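Local coordinates for protein insecticyanin A form (Manduca sexta, PDB 1Z24) that binds the blue bile pigment biliverdin IX gamma in a lipocalin pocket, contributing to the green camouflage colouring of hornworms, at residues A[25-30]-A[133-138]; A[43-48]-A[168-173]; A[111-116]-A[147-152]. All coordinates share one frame; numbering follows the deposited sequence.

Contact 1: A[25-30]-A[133-138]; sequences GAWHEI and WILSKS. With BLV (biliverdin IX gamma chromophore), chain B.
Lys-137 lies across one face of the Trp-27 indole, in the strand pairing that carries the lipocalin Gly-X-Trp signature (Gly-25, Ala-26, Trp-27) of the eight-stranded barrel. Lys-137 CG stands 3.8 Å from the centroid of the Trp-27 six-membered ring and only 11° off the ring normal, which identifies a CH-pi contact over the face. Beyond CG the chain is extended, and Lys-137 CE arrives above the rim, 3.5 Å from Trp-27 CZ2. NZ continues past the ring to the carbonyl oxygens of Tyr-110 and Ala-24, while Trp-27 NE1 is bonded to Phe-23 O; both polar ends are therefore fixed from outside the two strands. Gly-25 has backbone angles (phi 142°) that strongly favour a residue without CB. Elsewhere on the indole, Leu-135 crosses Trp-27 at about a right angle, Leu-135 CB resting 3.5 Å from Trp-27 CE3, and the backbone N of Ser-136 lies in the ring plane at the edge.

The strands run antiparallel, with His-28 and Ser-136 as a hydrogen-bonded pair and Glu-29 and Leu-135 as a non-hydrogen-bonded one. Ile-30 adds a bond from its N to Ile-134 O, and Ile-30 CG1 packs 3.7 Å from Ser-136 CB. Toward the pigment, Trp-133 presents a face to the chromophore, Trp-133 CZ2 being 3.4 Å from bilin atom CHB. Its NE1 bonds to Glu-38, and Glu-29 OE2 is held by Asn-168 and Lys-32.

His-28 grips one acceptor twice. Its backbone N reaches Ser-136 O at 2.8 Å. A chi1 of -55° sets CG beside that N. His-28 ND1, with the acceptor in the ring plane, reaches the same Ser-136 O at 2.9 Å, and the two donors approach from opposite faces of the carbonyl plane.

Contact 2: A[43-48]-A[168-173]; sequences CTIAEY and NDFSEA. With BLV (biliverdin IX gamma chromophore), chain B.
Cys-43 N divides its hydrogen between two acceptors of the 168-173 segment, at a corner where the chain takes a left-handed conformation (phi 54°). Both bonds are weak: Asp-169 O is 2.8 Å from Cys-43 N but poorly aligned, and Asn-168 OD1 is longer. Asn-168 ND2 makes a weak bond to Thr-44 OG1 at 3.0 Å and is also hydrogen-bonded to Glu-29 OE2. The side-chain amide of Asn-168 thus spans Cys-43 (through OD1) and Thr-44 (through ND2).

Phe-170 meets the strand by its rim. Thr-44 O lies in the ring plane, 3.3 Å from Phe-170 CZ, while Ile-45 CG1 sits near that plane, 3.8 Å from Phe-170 CE1. Cys-43 SG approaches obliquely, 5.2 Å from the ring centroid and 62° off its normal, a sulfur-aromatic contact. His-28 meets the same ring edge-to-face. An alanine at Phe-170 would probably open a gap beside Ile-45 and His-28 and leave Cys-43 SG without its aromatic neighbour.

Beyond the ring, Asp-169 OD2 accepts from Ser-171 N at 2.8 Å, forming an Asx turn. Ser-171 takes the N-cap position of the short, weakly bonded helix 172-175, its OG bonded to Ala-174 N. On the pigment side, Thr-44 CG2 is 3.4 Å from bilin methyl CMC. A disulfide from Cys-43 to Cys-175, in that helix, ties the C-terminal tail to a strand lining the biliverdin pocket of the lipocalin barrel.

Contact 3: A[111-116]-A[147-152]; sequences KNYAIN and EVVDNV
Tyr-113 and Val-149 lie alongside each other, pointing opposite ways, the CG2 methyl of Val-149 lying 3.7 Å from Tyr-113 CB and equally near CG. Farther out on the ring, Val-148 crosses the tyrosine at about a right angle and sets its CG1 3.7 Å from Tyr-113 CE2. At the phenolic end the contact passes to Val-152, whose CG2 is 3.9 Å from Tyr-113 OH. The other branch of that valine, CG1, meets Ile-115 CD1 at 3.6 Å. The closest approaches are between side chains, nearly all carbon to carbon; the one polar atom among them is Tyr-113 OH, beside a methyl.

A chi1 of 78° puts Tyr-113 CG in the crowded position between backbone N and carbonyl carbon, where Val-149 CG2 meets it. Val-148 and Val-152 turn CG1 anti to N, which leaves CG1 of Val-148 at the ring and CG1 of Val-152 at Ile-115. Val-152 N is bonded to Val-148 O at 3.0 Å. On the solvent side, Glu-147 O accepts from both the N and the ND2 of Asn-151, which reach it from opposite faces of its plane.

The tyrosine's backbone is held in turn by the lipocalin Thr-Asp-Tyr motif just before it: Asp-109 OD1 accepts from Tyr-113 N, and Thr-108 OG1 bonds to Tyr-113 O.

Helix 144-154 lies on the outside of the barrel, as in lipocalins generally; its 147-152 part runs at 26° to strand 113-116, their axes 9.7 Å apart at closest. Strand 113-122 runs between strands 97-108 and 127-136; Val-152 also touches Ala-107 of the former, and the latter leads on to the helix.

Overall arrangement
Contacts 1 and 2 share the pigment wall: strands 25-32 and 44-50 are sheet neighbours, joined by a probable hydrogen bond from Trp-27 N to Ala-46 O, and both touch biliverdin. Contact 1 also adjoins contact 3, because strand 127-136 pairs with strand 113-122. Contacts 2 and 3 do not touch, their centres lying about 18 Å apart. The chemistry follows position. Contacts 1 and 2 are both partly buried, contact 1 nearer the chain centre. Contact 1 combines regular strand bonds with aromatic packing; contact 2 relies on weak polar bonds and a ring edge, with a disulfide from Cys-43 to Cys-175 just beyond it; contact 3 is buried and apolar, joining the barrel's outer face to its helix.

Contact 1: A[25-30]-A[133-138]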
loop_
_atom_site.group_PDB
_atom_site.type_symbol
_atom_site.label_atom_id
_atom_site.label_comp_id
_atom_site.label_asym_id
_atom_site.label_seq_id
_atom_site.Cartn_x
_atom_site.Cartn_y
_atom_site.Cartn_z
ATOM N N GLY A 25 -21.297 18.358 -13.856
ATOM C CA GLY A 25 -22.655 17.982 -13.516
ATOM C C GLY A 25 -22.905 17.928 -12.017
ATOM O O GLY A 25 -22.109 18.350 -11.211
ATOM N N ALA A 26 -24.043 17.401 -11.632
ATOM C CA ALA A 26 -24.415 17.291 -10.234
ATOM C C ALA A 26 -24.205 15.869 -9.724
ATOM O O ALA A 26 -24.852 14.876 -10.111
ATOM C CB ALA A 26 -25.871 17.693 -10.144
ATOM N N TRP A 27 -23.270 15.750 -8.826
ATOM C CA TRP A 27 -22.994 14.417 -8.318
ATOM C C TRP A 27 -23.559 14.206 -6.942
ATOM O O TRP A 27 -23.296 15.012 -6.046
ATOM C CB TRP A 27 -21.445 14.237 -8.246
ATOM C CG TRP A 27 -20.767 14.137 -9.578
ATOM C CD1 TRP A 27 -20.090 15.135 -10.244
ATOM C CD2 TRP A 27 -20.723 12.940 -10.416
ATOM N NE1 TRP A 27 -19.632 14.626 -11.442
ATOM C CE2 TRP A 27 -19.964 13.286 -11.576
ATOM C CE3 TRP A 27 -21.237 11.638 -10.303
ATOM C CZ2 TRP A 27 -19.711 12.378 -12.623
ATOM C CZ3 TRP A 27 -20.998 10.765 -11.394
ATOM C CH2 TRP A 27 -20.278 11.142 -12.522
ATOM N N HIS A 28 -24.322 13.120 -6.791
ATOM C CA HIS A 28 -24.914 12.758 -5.528
ATOM C C HIS A 28 -23.973 11.821 -4.810
ATOM O O HIS A 28 -23.388 10.903 -5.416
ATOM C CB HIS A 28 -26.233 12.008 -5.679
ATOM C CG HIS A 28 -27.173 12.821 -6.507
ATOM N ND1 HIS A 28 -27.045 12.895 -7.870
ATOM C CD2 HIS A 28 -28.257 13.586 -6.115
ATOM C CE1 HIS A 28 -28.016 13.694 -8.282
ATOM N NE2 HIS A 28 -28.778 14.125 -7.257
ATOM N N GLU A 29 -23.808 12.059 -3.516
ATOM C CA GLU A 29 -22.917 11.209 -2.737
ATOM C C GLU A 29 -23.718 10.016 -2.227
ATOM O O GLU A 29 -24.371 10.124 -1.235
ATOM C CB GLU A 29 -22.364 12.040 -1.582
ATOM C CG GLU A 29 -21.609 11.134 -0.601
ATOM C CD GLU A 29 -21.112 11.949 0.516
ATOM O OE1 GLU A 29 -20.119 12.671 0.424
ATOM O OE2 GLU A 29 -21.889 11.851 1.559
ATOM N N ILE A 30 -23.701 8.904 -2.938
ATOM C CA ILE A 30 -24.456 7.736 -2.567
ATOM C C ILE A 30 -23.906 7.206 -1.301
ATOM O O ILE A 30 -24.605 6.756 -0.412
ATOM C CB ILE A 30 -24.293 6.698 -3.685
ATOM C CG1 ILE A 30 -24.930 7.201 -4.951
ATOM C CG2 ILE A 30 -24.956 5.397 -3.303
ATOM C CD1 ILE A 30 -26.364 7.599 -4.726
ATOM N N TRP A 133 -15.566 8.341 -1.864
ATOM C CA TRP A 133 -16.961 8.670 -2.150
ATOM C C TRP A 133 -17.517 7.995 -3.374
ATOM O O TRP A 133 -16.884 7.981 -4.442
ATOM C CB TRP A 133 -17.067 10.145 -2.561
ATOM C CG TRP A 133 -16.643 11.125 -1.551
ATOM C CD1 TRP A 133 -17.470 11.875 -0.740
ATOM C CD2 TRP A 133 -15.252 11.498 -1.252
ATOM N NE1 TRP A 133 -16.650 12.704 0.059
ATOM C CE2 TRP A 133 -15.302 12.492 -0.208
ATOM C CE3 TRP A 133 -14.007 11.048 -1.750
ATOM C CZ2 TRP A 133 -14.105 13.084 0.339
ATOM C CZ3 TRP A 133 -12.835 11.576 -1.240
ATOM C CH2 TRP A 133 -12.877 12.601 -0.216
ATOM N N ILE A 134 -18.710 7.450 -3.229
ATOM C CA ILE A 134 -19.334 6.821 -4.375
ATOM C C ILE A 134 -20.283 7.869 -4.911
ATOM O O ILE A 134 -21.226 8.313 -4.230
ATOM C CB ILE A 134 -20.022 5.530 -4.057
ATOM C CG1 ILE A 134 -18.938 4.512 -3.885
ATOM C CG2 ILE A 134 -20.742 5.083 -5.289
ATOM C CD1 ILE A 134 -19.502 3.548 -2.860
ATOM N N LEU A 135 -20.016 8.329 -6.112
ATOM C CA LEU A 135 -20.847 9.377 -6.654
ATOM C C LEU A 135 -21.665 8.946 -7.855
ATOM O O LEU A 135 -21.194 8.196 -8.710
ATOM C CB LEU A 135 -19.972 10.558 -7.179
ATOM C CG LEU A 135 -18.952 11.028 -6.156
ATOM C CD1 LEU A 135 -18.137 12.073 -6.867
ATOM C CD2 LEU A 135 -19.738 11.682 -5.049
ATOM N N SER A 136 -22.897 9.464 -7.931
ATOM C CA SER A 136 -23.783 9.132 -9.027
ATOM C C SER A 136 -24.546 10.321 -9.547
ATOM O O SER A 136 -24.934 11.217 -8.796
ATOM C CB SER A 136 -24.823 8.128 -8.533
ATOM O OG SER A 136 -25.783 7.977 -9.555
ATOM N N LYS A 137 -24.791 10.306 -10.842
ATOM C CA LYS A 137 -25.574 11.383 -11.444
ATOM C C LYS A 137 -27.095 11.266 -11.104
ATOM O O LYS A 137 -27.856 12.175 -11.320
ATOM C CB LYS A 137 -25.203 11.675 -12.879
ATOM C CG LYS A 137 -23.979 12.582 -12.897
ATOM C CD LYS A 137 -23.663 12.974 -14.316
ATOM C CE LYS A 137 -22.386 13.746 -14.421
ATOM N NZ LYS A 137 -22.013 13.978 -15.807
ATOM N N SER A 138 -27.539 10.135 -10.544
ATOM C CA SER A 138 -28.919 9.878 -10.131
ATOM C C SER A 138 -28.866 9.851 -8.636
ATOM O O SER A 138 -27.771 9.741 -8.105
ATOM C CB SER A 138 -29.380 8.459 -10.388
ATOM O OG SER A 138 -29.674 8.225 -11.744
HETATM N NA BLV B . -13.729 16.936 1.155
HETATM C C1A BLV B . -12.699 17.064 2.025
HETATM C C2A BLV B . -11.411 16.694 1.462
HETATM C C3A BLV B . -11.671 16.332 0.173
HETATM C C4A BLV B . -13.129 16.479 -0.001
HETATM C CMA BLV B . -10.701 15.768 -0.932
HETATM O OA BLV B . -12.854 17.463 3.160
HETATM C CAA BLV B . -10.123 16.667 2.179
HETATM C CBA BLV B . -10.213 15.414 2.998
HETATM C CGA BLV B . -9.020 15.365 3.952
HETATM O O1A BLV B . -8.068 14.663 3.745
HETATM O O2A BLV B . -9.024 16.072 4.910
HETATM C CHB BLV B . -13.783 16.160 -1.189
HETATM N NB BLV B . -16.107 16.743 -0.701
HETATM C C1B BLV B . -15.145 16.072 -1.426
HETATM C C2B BLV B . -15.742 15.301 -2.487
HETATM C C3B BLV B . -17.056 15.510 -2.387
HETATM C C4B BLV B . -17.281 16.407 -1.249
HETATM C CMB BLV B . -15.007 14.447 -3.508
HETATM C CAB BLV B . -18.114 14.913 -3.266
HETATM C CBB BLV B . -19.233 14.509 -2.581
HETATM C CHC BLV B . -18.546 16.884 -0.880
HETATM N NC BLV B . -18.259 18.230 1.114
HETATM C C1C BLV B . -18.952 17.823 0.024
HETATM C C2C BLV B . -20.260 18.494 -0.059
HETATM C C3C BLV B . -20.407 19.361 0.946
HETATM C C4C BLV B . -19.108 19.196 1.713
HETATM C CMC BLV B . -21.200 18.313 -1.155
HETATM C CAC BLV B . -21.535 20.315 1.386
HETATM C CBC BLV B . -21.261 21.416 2.125
HETATM C CHD BLV B . -18.801 19.849 2.958
HETATM N ND BLV B . -16.367 20.135 2.647
HETATM C C1D BLV B . -17.570 20.299 3.391
HETATM C C2D BLV B . -17.286 21.048 4.654
HETATM C C3D BLV B . -15.939 21.330 4.673
HETATM C C4D BLV B . -15.418 20.771 3.438
HETATM C CMD BLV B . -18.250 21.421 5.740
HETATM O OD BLV B . -14.256 20.857 3.121
HETATM C CAD BLV B . -15.200 22.068 5.717
HETATM C CBD BLV B . -14.949 23.475 5.209
HETATM C CGD BLV B . -13.977 24.263 6.162
HETATM O O1D BLV B . -14.423 24.969 7.010
HETATM O O2D BLV B . -12.769 24.148 6.074
#

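Contact 2: A[43-48]-A[168-173]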
loop_
_atom_site.group_PDB
_atom_site.type_symbol
_atom_site.label_atom_id
_atom_site.label_comp_id
_atom_site.label_asym_id
_atom_site.label_seq_id
_atom_site.Cartn_x
_atom_site.Cartn_y
_atom_site.Cartn_z
ATOM N N CYS A 43 -28.379 14.337 1.951
ATOM C CA CYS A 43 -28.743 14.848 0.667
ATOM C C CYS A 43 -27.555 15.602 0.120
ATOM O O CYS A 43 -27.708 16.659 -0.456
ATOM C CB CYS A 43 -29.899 15.842 0.842
ATOM S SG CYS A 43 -30.604 16.368 -0.714
ATOM N N THR A 44 -26.367 15.050 0.350
ATOM C CA THR A 44 -25.120 15.654 -0.103
ATOM C C THR A 44 -24.881 15.580 -1.611
ATOM O O THR A 44 -24.830 14.505 -2.190
ATOM C CB THR A 44 -23.976 14.938 0.570
ATOM O OG1 THR A 44 -24.278 15.004 1.882
ATOM C CG2 THR A 44 -22.645 15.683 0.350
ATOM N N ILE A 45 -24.714 16.744 -2.240
ATOM C CA ILE A 45 -24.488 16.780 -3.656
ATOM C C ILE A 45 -23.411 17.793 -4.012
ATOM O O ILE A 45 -23.347 18.910 -3.506
ATOM C CB ILE A 45 -25.783 17.255 -4.261
ATOM C CG1 ILE A 45 -26.950 16.431 -3.736
ATOM C CG2 ILE A 45 -25.692 17.333 -5.799
ATOM C CD1 ILE A 45 -28.278 16.900 -4.310
ATOM N N ALA A 46 -22.545 17.405 -4.902
ATOM C CA ALA A 46 -21.486 18.290 -5.358
ATOM C C ALA A 46 -21.791 18.614 -6.803
ATOM O O ALA A 46 -21.934 17.691 -7.619
ATOM C CB ALA A 46 -20.112 17.611 -5.269
ATOM N N GLU A 47 -21.906 19.900 -7.150
ATOM C CA GLU A 47 -22.195 20.265 -8.528
ATOM C C GLU A 47 -21.060 21.046 -9.122
ATOM O O GLU A 47 -20.688 22.090 -8.589
ATOM C CB GLU A 47 -23.383 21.173 -8.586
ATOM C CG GLU A 47 -23.857 21.503 -10.027
ATOM C CD GLU A 47 -24.963 22.575 -10.033
ATOM O OE1 GLU A 47 -24.927 23.576 -10.733
ATOM O OE2 GLU A 47 -25.947 22.336 -9.181
ATOM N N TYR A 48 -20.523 20.516 -10.236
ATOM C CA TYR A 48 -19.414 21.092 -10.938
ATOM C C TYR A 48 -19.933 21.600 -12.245
ATOM O O TYR A 48 -20.620 20.864 -12.923
ATOM C CB TYR A 48 -18.338 19.997 -11.258
ATOM C CG TYR A 48 -17.839 19.234 -9.998
ATOM C CD1 TYR A 48 -17.637 19.915 -8.794
ATOM C CD2 TYR A 48 -17.648 17.849 -9.980
ATOM C CE1 TYR A 48 -17.202 19.266 -7.639
ATOM C CE2 TYR A 48 -17.195 17.176 -8.840
ATOM C CZ TYR A 48 -16.961 17.894 -7.661
ATOM O OH TYR A 48 -16.484 17.303 -6.507
ATOM N N ASN A 168 -25.690 7.611 2.041
ATOM C CA ASN A 168 -26.273 8.931 2.277
ATOM C C ASN A 168 -27.810 8.864 2.055
ATOM O O ASN A 168 -28.351 7.845 1.687
ATOM C CB ASN A 168 -25.706 10.039 1.438
ATOM C CG ASN A 168 -25.827 11.315 2.227
ATOM O OD1 ASN A 168 -26.852 11.613 2.867
ATOM N ND2 ASN A 168 -24.752 12.051 2.218
ATOM N N ASP A 169 -28.532 9.922 2.263
ATOM C CA ASP A 169 -29.951 9.816 2.077
ATOM C C ASP A 169 -30.435 10.957 1.273
ATOM O O ASP A 169 -30.083 12.116 1.502
ATOM C CB ASP A 169 -30.597 9.678 3.497
ATOM C CG ASP A 169 -32.128 9.765 3.664
ATOM O OD1 ASP A 169 -32.646 10.016 4.738
ATOM O OD2 ASP A 169 -32.842 9.631 2.571
ATOM N N PHE A 170 -31.241 10.573 0.313
ATOM C CA PHE A 170 -31.827 11.503 -0.619
ATOM C C PHE A 170 -33.372 11.524 -0.598
ATOM O O PHE A 170 -34.002 11.889 -1.581
ATOM C CB PHE A 170 -31.287 11.214 -2.065
ATOM C CG PHE A 170 -29.798 11.514 -2.071
ATOM C CD1 PHE A 170 -29.326 12.805 -2.320
ATOM C CD2 PHE A 170 -28.890 10.497 -1.751
ATOM C CE1 PHE A 170 -27.959 13.079 -2.257
ATOM C CE2 PHE A 170 -27.514 10.740 -1.695
ATOM C CZ PHE A 170 -27.071 12.043 -1.945
ATOM N N SER A 171 -34.004 11.139 0.497
ATOM C CA SER A 171 -35.455 11.177 0.551
ATOM C C SER A 171 -35.901 12.635 0.529
ATOM O O SER A 171 -35.083 13.568 0.785
ATOM C CB SER A 171 -35.951 10.442 1.769
ATOM O OG SER A 171 -35.665 11.261 2.860
ATOM N N GLU A 172 -37.179 12.835 0.207
ATOM C CA GLU A 172 -37.656 14.190 0.137
ATOM C C GLU A 172 -37.466 14.884 1.465
ATOM O O GLU A 172 -37.125 16.067 1.564
ATOM C CB GLU A 172 -39.071 14.256 -0.423
ATOM C CG GLU A 172 -39.103 14.970 -1.794
ATOM C CD GLU A 172 -40.510 15.413 -2.208
ATOM O OE1 GLU A 172 -40.843 15.734 -3.373
ATOM O OE2 GLU A 172 -41.338 15.435 -1.162
ATOM N N ALA A 173 -37.640 14.073 2.492
ATOM C CA ALA A 173 -37.495 14.547 3.848
ATOM C C ALA A 173 -36.092 15.017 4.092
ATOM O O ALA A 173 -35.883 16.128 4.549
ATOM C CB ALA A 173 -37.863 13.485 4.862
HETATM N NA BLV B . -13.729 16.936 1.155
HETATM C C1A BLV B . -12.699 17.064 2.025
HETATM C C2A BLV B . -11.411 16.694 1.462
HETATM C C3A BLV B . -11.671 16.332 0.173
HETATM C C4A BLV B . -13.129 16.479 -0.001
HETATM C CMA BLV B . -10.701 15.768 -0.932
HETATM O OA BLV B . -12.854 17.463 3.160
HETATM C CAA BLV B . -10.123 16.667 2.179
HETATM C CBA BLV B . -10.213 15.414 2.998
HETATM C CGA BLV B . -9.020 15.365 3.952
HETATM O O1A BLV B . -8.068 14.663 3.745
HETATM O O2A BLV B . -9.024 16.072 4.910
HETATM C CHB BLV B . -13.783 16.160 -1.189
HETATM N NB BLV B . -16.107 16.743 -0.701
HETATM C C1B BLV B . -15.145 16.072 -1.426
HETATM C C2B BLV B . -15.742 15.301 -2.487
HETATM C C3B BLV B . -17.056 15.510 -2.387
HETATM C C4B BLV B . -17.281 16.407 -1.249
HETATM C CMB BLV B . -15.007 14.447 -3.508
HETATM C CAB BLV B . -18.114 14.913 -3.266
HETATM C CBB BLV B . -19.233 14.509 -2.581
HETATM C CHC BLV B . -18.546 16.884 -0.880
HETATM N NC BLV B . -18.259 18.230 1.114
HETATM C C1C BLV B . -18.952 17.823 0.024
HETATM C C2C BLV B . -20.260 18.494 -0.059
HETATM C C3C BLV B . -20.407 19.361 0.946
HETATM C C4C BLV B . -19.108 19.196 1.713
HETATM C CMC BLV B . -21.200 18.313 -1.155
HETATM C CAC BLV B . -21.535 20.315 1.386
HETATM C CBC BLV B . -21.261 21.416 2.125
HETATM C CHD BLV B . -18.801 19.849 2.958
HETATM N ND BLV B . -16.367 20.135 2.647
HETATM C C1D BLV B . -17.570 20.299 3.391
HETATM C C2D BLV B . -17.286 21.048 4.654
HETATM C C3D BLV B . -15.939 21.330 4.673
HETATM C C4D BLV B . -15.418 20.771 3.438
HETATM C CMD BLV B . -18.250 21.421 5.740
HETATM O OD BLV B . -14.256 20.857 3.121
HETATM C CAD BLV B . -15.200 22.068 5.717
HETATM C CBD BLV B . -14.949 23.475 5.209
HETATM C CGD BLV B . -13.977 24.263 6.162
HETATM O O1D BLV B . -14.423 24.969 7.010
HETATM O O2D BLV B . -12.769 24.148 6.074
#

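Contact 3: A[111-116]-A[147-152]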
loop_
_atom_site.group_PDB
_atom_site.type_symbol
_atom_site.label_atom_id
_atom_site.label_comp_id
_atom_site.label_asym_id
_atom_site.label_seq_id
_atom_site.Cartn_x
_atom_site.Cartn_y
_atom_site.Cartn_z
ATOM N N LYS A 111 -21.120 9.564 -17.257
ATOM C CA LYS A 111 -22.568 9.749 -17.282
ATOM C C LYS A 111 -23.265 9.194 -16.072
ATOM O O LYS A 111 -24.365 9.622 -15.782
ATOM C CB LYS A 111 -23.227 8.899 -18.338
ATOM C CG LYS A 111 -22.498 9.033 -19.614
ATOM C CD LYS A 111 -22.922 10.305 -20.324
ATOM C CE LYS A 111 -22.405 10.381 -21.759
ATOM N NZ LYS A 111 -21.119 11.109 -21.906
ATOM N N ASN A 112 -22.693 8.226 -15.364
ATOM C CA ASN A 112 -23.469 7.720 -14.227
ATOM C C ASN A 112 -22.789 7.613 -12.870
ATOM O O ASN A 112 -23.439 7.797 -11.852
ATOM C CB ASN A 112 -23.722 6.222 -14.469
ATOM C CG ASN A 112 -24.421 6.083 -15.756
ATOM O OD1 ASN A 112 -25.500 6.601 -15.916
ATOM N ND2 ASN A 112 -23.775 5.481 -16.703
ATOM N N TYR A 113 -21.512 7.251 -12.835
ATOM C CA TYR A 113 -20.857 7.104 -11.546
ATOM C C TYR A 113 -19.411 7.554 -11.596
ATOM O O TYR A 113 -18.768 7.647 -12.667
ATOM C CB TYR A 113 -20.870 5.584 -11.108
ATOM C CG TYR A 113 -19.786 4.821 -11.852
ATOM C CD1 TYR A 113 -18.475 4.709 -11.360
ATOM C CD2 TYR A 113 -20.076 4.233 -13.087
ATOM C CE1 TYR A 113 -17.474 4.076 -12.105
ATOM C CE2 TYR A 113 -19.103 3.576 -13.843
ATOM C CZ TYR A 113 -17.800 3.513 -13.341
ATOM O OH TYR A 113 -16.857 2.882 -14.072
ATOM N N ALA A 114 -18.920 7.800 -10.396
ATOM C CA ALA A 114 -17.544 8.175 -10.176
ATOM C C ALA A 114 -17.111 7.622 -8.838
ATOM O O ALA A 114 -17.902 7.591 -7.899
ATOM C CB ALA A 114 -17.212 9.674 -10.176
ATOM N N ILE A 115 -15.849 7.188 -8.752
ATOM C CA ILE A 115 -15.251 6.691 -7.512
ATOM C C ILE A 115 -14.072 7.622 -7.234
ATOM O O ILE A 115 -13.056 7.610 -7.963
ATOM C CB ILE A 115 -14.868 5.222 -7.501
ATOM C CG1 ILE A 115 -16.100 4.387 -7.819
ATOM C CG2 ILE A 115 -14.347 4.796 -6.146
ATOM C CD1 ILE A 115 -15.666 2.977 -8.207
ATOM N N ASN A 116 -14.243 8.459 -6.193
ATOM C CA ASN A 116 -13.257 9.463 -5.754
ATOM C C ASN A 116 -12.566 9.054 -4.473
ATOM O O ASN A 116 -13.134 8.327 -3.665
ATOM C CB ASN A 116 -13.923 10.850 -5.598
ATOM C CG ASN A 116 -14.143 11.524 -6.940
ATOM O OD1 ASN A 116 -14.342 12.722 -7.024
ATOM N ND2 ASN A 116 -14.108 10.778 -7.950
ATOM N N GLU A 147 -24.152 -2.755 -10.204
ATOM C CA GLU A 147 -23.266 -3.854 -10.461
ATOM C C GLU A 147 -21.931 -3.363 -11.059
ATOM O O GLU A 147 -20.835 -3.906 -10.774
ATOM C CB GLU A 147 -23.953 -4.871 -11.373
ATOM C CG GLU A 147 -23.295 -6.278 -11.330
ATOM C CD GLU A 147 -23.470 -7.148 -12.600
ATOM O OE1 GLU A 147 -23.020 -8.311 -12.746
ATOM O OE2 GLU A 147 -24.148 -6.526 -13.557
ATOM N N VAL A 148 -22.027 -2.379 -11.913
ATOM C CA VAL A 148 -20.832 -1.856 -12.499
ATOM C C VAL A 148 -19.902 -1.326 -11.410
ATOM O O VAL A 148 -18.738 -1.726 -11.287
ATOM C CB VAL A 148 -21.174 -0.764 -13.469
ATOM C CG1 VAL A 148 -19.847 -0.060 -13.800
ATOM C CG2 VAL A 148 -21.641 -1.489 -14.765
ATOM N N VAL A 149 -20.473 -0.493 -10.570
ATOM C CA VAL A 149 -19.727 0.100 -9.470
ATOM C C VAL A 149 -19.098 -0.949 -8.562
ATOM O O VAL A 149 -17.943 -0.898 -8.177
ATOM C CB VAL A 149 -20.728 0.979 -8.677
ATOM C CG1 VAL A 149 -20.177 1.391 -7.334
ATOM C CG2 VAL A 149 -21.040 2.236 -9.465
ATOM N N ASP A 150 -19.876 -1.929 -8.218
ATOM C CA ASP A 150 -19.337 -2.924 -7.351
ATOM C C ASP A 150 -18.177 -3.678 -7.936
ATOM O O ASP A 150 -17.291 -4.119 -7.220
ATOM C CB ASP A 150 -20.340 -4.050 -7.136
ATOM C CG ASP A 150 -21.507 -3.775 -6.234
ATOM O OD1 ASP A 150 -22.513 -4.493 -6.316
ATOM O OD2 ASP A 150 -21.344 -2.729 -5.403
ATOM N N ASN A 151 -18.191 -3.878 -9.224
ATOM C CA ASN A 151 -17.094 -4.629 -9.802
ATOM C C ASN A 151 -15.845 -3.788 -9.941
ATOM O O ASN A 151 -14.725 -4.274 -9.830
ATOM C CB ASN A 151 -17.524 -5.110 -11.151
ATOM C CG ASN A 151 -18.140 -6.493 -11.041
ATOM O OD1 ASN A 151 -17.442 -7.503 -11.213
ATOM N ND2 ASN A 151 -19.446 -6.556 -10.745
ATOM N N VAL A 152 -16.046 -2.509 -10.188
ATOM C CA VAL A 152 -14.919 -1.608 -10.329
ATOM C C VAL A 152 -14.235 -1.452 -8.955
ATOM O O VAL A 152 -12.974 -1.568 -8.807
ATOM C CB VAL A 152 -15.378 -0.269 -10.950
ATOM C CG1 VAL A 152 -14.316 0.805 -10.761
ATOM C CG2 VAL A 152 -15.501 -0.357 -12.463
#